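Local coordinates for putative GTP pyrophosphokinase (Streptococcus mutans, PDB 3L9D), which probably transfers pyrophosphate from ATP to GTP in the first step of ppGpp synthesis, as in other members of the RelA/SpoT family, at residues A[212-215]-A[216-220]; A[184-187]-A[188-192]; A[53-56]-A[57-60]. All coordinates share one frame; numbering follows the deposited sequence.

Contact 1. Residues A[212-215]-A[216-220]; sequences AFQL and DEEMR
On the C-terminal part of helix 199-221, an i to i+4 pairing sets Phe-213 beside Glu-217, with Arg-220 three residues further on. The phenylalanine and glutamate side chains run alongside each other and point the same way, ring and carboxylate planes 18° apart. Glu-217 CG lies 3.6 Å from Phe-213 CE2, while Glu-217 OE1 approaches Phe-213 CZ to 3.4 Å, obliquely to the ring. With its CG anti to the backbone N (chi1 -180°), Phe-213 brings its ring up beside this glutamate. Glu-217 OE1 also accepts a salt-bridge hydrogen bond from Arg-220 NH1 at 3.2 Å, using its syn lone pair, with the oxygen in the guanidinium plane; the one to Glu-217 OE2 is weak. The backbone bond from Glu-217 N to Phe-213 O is short, 2.7 Å; that from Asp-216 N to Ala-212 O is weak. Asp-216 is buried, its OD2 hydrogen-bonded to Thr-176 OG1 just before helix 177-193, whose Ala-178 and Met-179 it touches. Arg-220 also forms a salt bridge with Asp-116 ahead of helix 117-126, and the Phe-213 side chain touches Pro-145 and Arg-149 in the loop before strand 150-161.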
# COMPACT_ATOMS: atom_id res chain seq x y z
N ALA A 212 10.71 -14.38 -5.40
CA ALA A 212 9.41 -13.75 -5.15
C ALA A 212 8.62 -13.63 -6.46
O ALA A 212 7.47 -14.09 -6.54
CB ALA A 212 9.60 -12.38 -4.50
N PHE A 213 9.23 -13.03 -7.47
CA PHE A 213 8.60 -12.87 -8.77
C PHE A 213 8.16 -14.21 -9.40
O PHE A 213 7.07 -14.31 -9.98
CB PHE A 213 9.53 -12.11 -9.72
CG PHE A 213 8.96 -11.89 -11.08
CD1 PHE A 213 8.25 -10.74 -11.38
CD2 PHE A 213 9.12 -12.85 -12.07
CE1 PHE A 213 7.72 -10.54 -12.64
CE2 PHE A 213 8.58 -12.66 -13.33
CZ PHE A 213 7.88 -11.50 -13.61
N GLN A 214 9.02 -15.23 -9.32
CA GLN A 214 8.73 -16.52 -9.96
C GLN A 214 7.46 -17.17 -9.39
O GLN A 214 6.61 -17.65 -10.15
CB GLN A 214 9.90 -17.51 -9.83
CG GLN A 214 10.81 -17.55 -11.03
CD GLN A 214 10.05 -17.48 -12.35
OE1 GLN A 214 9.20 -18.32 -12.64
NE2 GLN A 214 10.36 -16.45 -13.15
N LEU A 215 7.37 -17.17 -8.06
CA LEU A 215 6.23 -17.72 -7.33
C LEU A 215 4.94 -17.09 -7.81
O LEU A 215 3.99 -17.80 -8.15
CB LEU A 215 6.42 -17.50 -5.82
CG LEU A 215 5.35 -17.97 -4.84
CD1 LEU A 215 5.01 -19.44 -5.07
CD2 LEU A 215 5.82 -17.75 -3.42
N ASP A 216 4.93 -15.75 -7.85
CA ASP A 216 3.78 -14.99 -8.37
C ASP A 216 3.53 -15.27 -9.85
O ASP A 216 2.39 -15.44 -10.27
CB ASP A 216 4.00 -13.47 -8.21
CG ASP A 216 3.47 -12.91 -6.89
OD1 ASP A 216 2.53 -13.50 -6.29
OD2 ASP A 216 4.00 -11.87 -6.46
N GLU A 217 4.61 -15.31 -10.63
CA GLU A 217 4.47 -15.49 -12.06
C GLU A 217 3.87 -16.87 -12.36
O GLU A 217 3.03 -17.00 -13.25
CB GLU A 217 5.81 -15.28 -12.78
CG GLU A 217 5.70 -14.61 -14.17
CD GLU A 217 4.69 -13.47 -14.21
OE1 GLU A 217 4.67 -12.61 -13.29
OE2 GLU A 217 3.91 -13.43 -15.19
N GLU A 218 4.27 -17.87 -11.58
CA GLU A 218 3.76 -19.23 -11.75
C GLU A 218 2.29 -19.38 -11.38
O GLU A 218 1.50 -19.92 -12.14
CB GLU A 218 4.59 -20.22 -10.95
CG GLU A 218 5.94 -20.47 -11.56
CD GLU A 218 5.84 -21.15 -12.92
OE1 GLU A 218 4.74 -21.62 -13.26
OE2 GLU A 218 6.86 -21.22 -13.63
N MET A 219 1.91 -18.89 -10.21
CA MET A 219 0.53 -19.05 -9.76
C MET A 219 -0.51 -18.29 -10.62
O MET A 219 -1.63 -18.78 -10.82
CB MET A 219 0.40 -18.67 -8.28
CG MET A 219 0.96 -19.70 -7.32
SD MET A 219 0.07 -21.27 -7.39
CE MET A 219 0.73 -22.07 -5.92
N ARG A 220 -0.14 -17.13 -11.14
CA ARG A 220 -1.12 -16.33 -11.89
C ARG A 220 -1.56 -17.09 -13.13
O ARG A 220 -2.64 -16.85 -13.66
CB ARG A 220 -0.55 -14.96 -12.29
CG ARG A 220 0.49 -15.01 -13.40
CD ARG A 220 1.23 -13.69 -13.52
NE ARG A 220 0.37 -12.63 -14.03
CZ ARG A 220 0.78 -11.39 -14.31
NH1 ARG A 220 2.06 -11.04 -14.13
NH2 ARG A 220 -0.10 -10.50 -14.76

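Contact 2. Residues A[184-187]-A[188-192]; sequences TIEH and SLNYK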
# COMPACT_ATOMS: atom_id res chain seq x y z
N THR A 184 8.77 -5.92 2.79
CA THR A 184 8.85 -5.78 4.22
C THR A 184 10.27 -6.07 4.73
O THR A 184 10.79 -5.34 5.58
CB THR A 184 7.80 -6.68 4.89
OG1 THR A 184 6.54 -5.99 4.89
CG2 THR A 184 8.19 -7.02 6.30
N ILE A 185 10.89 -7.12 4.20
CA ILE A 185 12.26 -7.47 4.57
C ILE A 185 13.30 -6.47 4.05
O ILE A 185 14.16 -6.00 4.81
CB ILE A 185 12.63 -8.90 4.10
CG1 ILE A 185 11.78 -9.93 4.84
CG2 ILE A 185 14.10 -9.18 4.35
CD1 ILE A 185 12.19 -11.35 4.61
N GLU A 186 13.23 -6.13 2.76
CA GLU A 186 14.17 -5.16 2.19
C GLU A 186 14.10 -3.83 2.91
O GLU A 186 15.10 -3.17 3.10
CB GLU A 186 13.91 -4.95 0.69
CG GLU A 186 15.01 -4.17 -0.06
CD GLU A 186 14.87 -2.64 0.02
OE1 GLU A 186 13.87 -2.16 0.60
OE2 GLU A 186 15.76 -1.92 -0.51
N HIS A 187 12.89 -3.45 3.31
CA HIS A 187 12.68 -2.18 3.99
C HIS A 187 13.35 -2.10 5.36
O HIS A 187 13.93 -1.08 5.70
CB HIS A 187 11.19 -1.89 4.13
CG HIS A 187 10.89 -0.66 4.93
ND1 HIS A 187 10.76 0.58 4.35
CD2 HIS A 187 10.71 -0.48 6.26
CE1 HIS A 187 10.50 1.48 5.29
NE2 HIS A 187 10.46 0.86 6.46
N SER A 188 13.27 -3.17 6.15
CA SER A 188 13.95 -3.20 7.44
C SER A 188 15.48 -3.22 7.27
O SER A 188 16.19 -2.41 7.88
CB SER A 188 13.49 -4.41 8.27
OG SER A 188 12.19 -4.21 8.80
N LEU A 189 15.99 -4.12 6.44
CA LEU A 189 17.42 -4.17 6.18
C LEU A 189 17.90 -2.79 5.75
O LEU A 189 18.88 -2.28 6.28
CB LEU A 189 17.77 -5.23 5.13
CG LEU A 189 17.51 -6.65 5.65
CD1 LEU A 189 17.71 -7.70 4.57
CD2 LEU A 189 18.39 -6.92 6.84
N ASN A 190 17.17 -2.19 4.82
CA ASN A 190 17.44 -0.84 4.34
C ASN A 190 17.58 0.20 5.46
O ASN A 190 18.57 0.91 5.52
CB ASN A 190 16.37 -0.39 3.35
CG ASN A 190 16.66 0.95 2.74
OD1 ASN A 190 16.09 1.97 3.15
ND2 ASN A 190 17.55 0.97 1.76
N TYR A 191 16.59 0.29 6.34
CA TYR A 191 16.70 1.20 7.46
C TYR A 191 18.09 1.07 8.09
O TYR A 191 18.89 1.99 8.03
CB TYR A 191 15.62 0.94 8.51
CG TYR A 191 15.66 1.87 9.71
CD1 TYR A 191 15.26 3.20 9.60
CD2 TYR A 191 16.10 1.41 10.95
CE1 TYR A 191 15.30 4.05 10.70
CE2 TYR A 191 16.14 2.25 12.06
CZ TYR A 191 15.74 3.57 11.93
OH TYR A 191 15.78 4.40 13.03
N LYS A 192 18.36 -0.11 8.65
CA LYS A 192 19.60 -0.39 9.37
C LYS A 192 20.89 0.01 8.63
O LYS A 192 21.80 0.59 9.22
CB LYS A 192 19.66 -1.87 9.77
CG LYS A 192 20.94 -2.24 10.47
CD LYS A 192 21.15 -3.74 10.43
CE LYS A 192 22.60 -4.07 10.77
NZ LYS A 192 22.80 -5.53 11.00
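Glu-186 and Asn-190 stand four residues apart on helix 177-193 and illustrate how two polar side chains can run together without bonding to each other. From CB, the Glu-186 chain leans along the helix toward the next turn, because CG is anti to the backbone N and beside the carbonyl carbon (chi1 -169°). A bend at the following bond then turns the carboxylate in beside Asn-190. At the tip, Glu-186 OE1 comes within 4.1 Å of Asn-190 CB, and Glu-186 OE2 stands 4.1 Å from Asn-190 ND2, a separation of polar atoms too long for a hydrogen bond. The carboxylate and amide planes are nearly parallel, 19° apart, and both side chains touch Phe-197 in the loop that follows the helix.

Closer contact lies at the base of the pair. Asn-190 CB is packed against Glu-186 O at 3.1 Å, and that oxygen accepts the hydrogen bond of Asn-190 N at 2.9 Å. On another side of the helix, Ile-185 and Leu-189 lie alongside each other, and Ile-185 CG2 and Leu-189 CD1 meet at 3.9 Å. The backbone bond beneath them, from Leu-189 N to Ile-185 O, is nearly straight at 172°.

Chemically, then, main-chain hydrogen bonds hold these turns, one methyl contact supplements them, and the acid and amide probably add at most a weak electrostatic attraction across their gap.

Contact 3. Residues A[53-56]-A[57-60]; sequences IKFR and GIRK
Phe-55 and Ile-58 supply the apolar part of this contact, an i to i+3 pair within helix 42-64. Phe-55 CD1 and Ile-58 CD1 are 4.3 Å apart, and the isoleucine methyl approaches the ring obliquely. Ile-58 CG1 is anti to the carbonyl carbon (chi1 -71°), which sends CD1 back along the helix toward Phe-55. This is a loose touch; both residues are buried mainly because other parts of the protein close over them.

Among the backbone bonds, Gly-57 N is shared between two carbonyls. It lies 3.1 Å from Lys-54 O, a 3-10-like i to i+3 bond in which the donor stands well above the carbonyl plane, and 3.4 Å from Ile-53 O, where the bond is weak and bent (124°). One turn on, Lys-60 N reaches Arg-56 O at 3.5 Å, again weakly. The hydrogen bonding is locally weak around Gly-57, with a 3-10-like step, although the helix continues beyond.

Three of the charged side chains have partners elsewhere. Lys-54 NZ forms a salt bridge with Asp-130, Arg-59 NH1 donates to the carbonyl of Ile-71, and Arg-56 NH2 makes a weak bond to Val-74 O.

Phe-55 packs on Leu-108 and Ile-110 of strand 106-112 and on Leu-125, and Ile-58 on Leu-124, both leucines of helix 117-126. An amphipathic helix laid against a mixed sheet is characteristic of an alpha+beta fold, consistent with the nucleotidyltransferase-like fold of the RelA/SpoT family.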
# COMPACT_ATOMS: atom_id res chain seq x y z
N ILE A 53 -11.85 0.22 7.26
CA ILE A 53 -13.19 -0.37 7.26
C ILE A 53 -13.85 -0.27 5.87
O ILE A 53 -14.47 -1.22 5.40
CB ILE A 53 -14.06 0.21 8.42
CG1 ILE A 53 -14.42 -0.88 9.43
CG2 ILE A 53 -15.27 0.92 7.89
CD1 ILE A 53 -13.19 -1.45 10.26
N LYS A 54 -13.67 0.86 5.19
CA LYS A 54 -14.15 0.99 3.81
C LYS A 54 -13.53 -0.09 2.89
O LYS A 54 -14.27 -0.83 2.23
CB LYS A 54 -13.90 2.41 3.26
CG LYS A 54 -14.76 3.52 3.86
CD LYS A 54 -14.15 4.88 3.50
CE LYS A 54 -14.94 6.06 4.03
NZ LYS A 54 -16.26 6.17 3.37
N PHE A 55 -12.20 -0.19 2.87
CA PHE A 55 -11.53 -1.16 1.99
C PHE A 55 -11.80 -2.63 2.32
O PHE A 55 -11.69 -3.49 1.45
CB PHE A 55 -10.00 -0.92 1.95
CG PHE A 55 -9.61 0.37 1.30
CD1 PHE A 55 -10.47 1.01 0.43
CD2 PHE A 55 -8.37 0.94 1.56
CE1 PHE A 55 -10.12 2.22 -0.16
CE2 PHE A 55 -8.00 2.14 0.96
CZ PHE A 55 -8.88 2.78 0.10
N ARG A 56 -12.12 -2.92 3.58
CA ARG A 56 -12.38 -4.30 4.00
C ARG A 56 -13.77 -4.76 3.57
O ARG A 56 -14.06 -5.96 3.57
CB ARG A 56 -12.22 -4.44 5.50
CG ARG A 56 -10.81 -4.41 5.99
CD ARG A 56 -10.75 -4.70 7.49
NE ARG A 56 -9.37 -4.85 7.92
CZ ARG A 56 -8.83 -4.19 8.93
NH1 ARG A 56 -9.59 -3.36 9.64
NH2 ARG A 56 -7.55 -4.39 9.23
N GLY A 57 -14.61 -3.79 3.20
CA GLY A 57 -15.96 -4.03 2.76
C GLY A 57 -16.07 -4.37 1.29
O GLY A 57 -17.09 -4.90 0.84
N ILE A 58 -15.03 -4.06 0.54
CA ILE A 58 -14.98 -4.45 -0.86
C ILE A 58 -14.96 -5.97 -0.90
O ILE A 58 -15.69 -6.60 -1.67
CB ILE A 58 -13.74 -3.90 -1.55
CG1 ILE A 58 -13.85 -2.39 -1.74
CG2 ILE A 58 -13.54 -4.58 -2.88
CD1 ILE A 58 -12.53 -1.74 -2.13
N ARG A 59 -14.12 -6.55 -0.04
CA ARG A 59 -13.96 -8.00 0.01
C ARG A 59 -15.23 -8.68 0.52
O ARG A 59 -15.59 -9.75 0.03
CB ARG A 59 -12.76 -8.39 0.88
CG ARG A 59 -12.86 -9.81 1.47
CD ARG A 59 -11.52 -10.34 2.03
NE ARG A 59 -11.60 -11.80 2.22
CZ ARG A 59 -11.17 -12.71 1.34
NH1 ARG A 59 -10.58 -12.34 0.20
NH2 ARG A 59 -11.32 -14.00 1.60
N LYS A 60 -15.89 -8.08 1.50
CA LYS A 60 -17.16 -8.60 1.98
C LYS A 60 -18.18 -8.65 0.84
O LYS A 60 -18.96 -9.60 0.74
CB LYS A 60 -17.72 -7.77 3.13
CG LYS A 60 -16.97 -7.91 4.45
CD LYS A 60 -17.62 -7.07 5.56
CE LYS A 60 -16.83 -7.18 6.87
NZ LYS A 60 -16.37 -8.59 7.10

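In the fold
Three local i to i+3 and i to i+4 contacts sample three helices of a chain built on a mixed sheet. Along the chain the order is contact 3 on helix 42-64, contact 2 on helix 177-193, then contact 1 on helix 199-221. None touches another. Contacts 1 and 2, on consecutive helices, have centres about 22 Å apart and nearest atoms about 10 Å apart. Contact 3 lies about 26 Å from contact 1 and about 29 Å from contact 2, centre to centre, with contact 2 across the chain's centre from it. Residues 53-60 belong to a helix packed on the sheet, whereas contacts 1 and 2 lie largely at the surface on helices that come after the last strand; all three are independent local features of their helices.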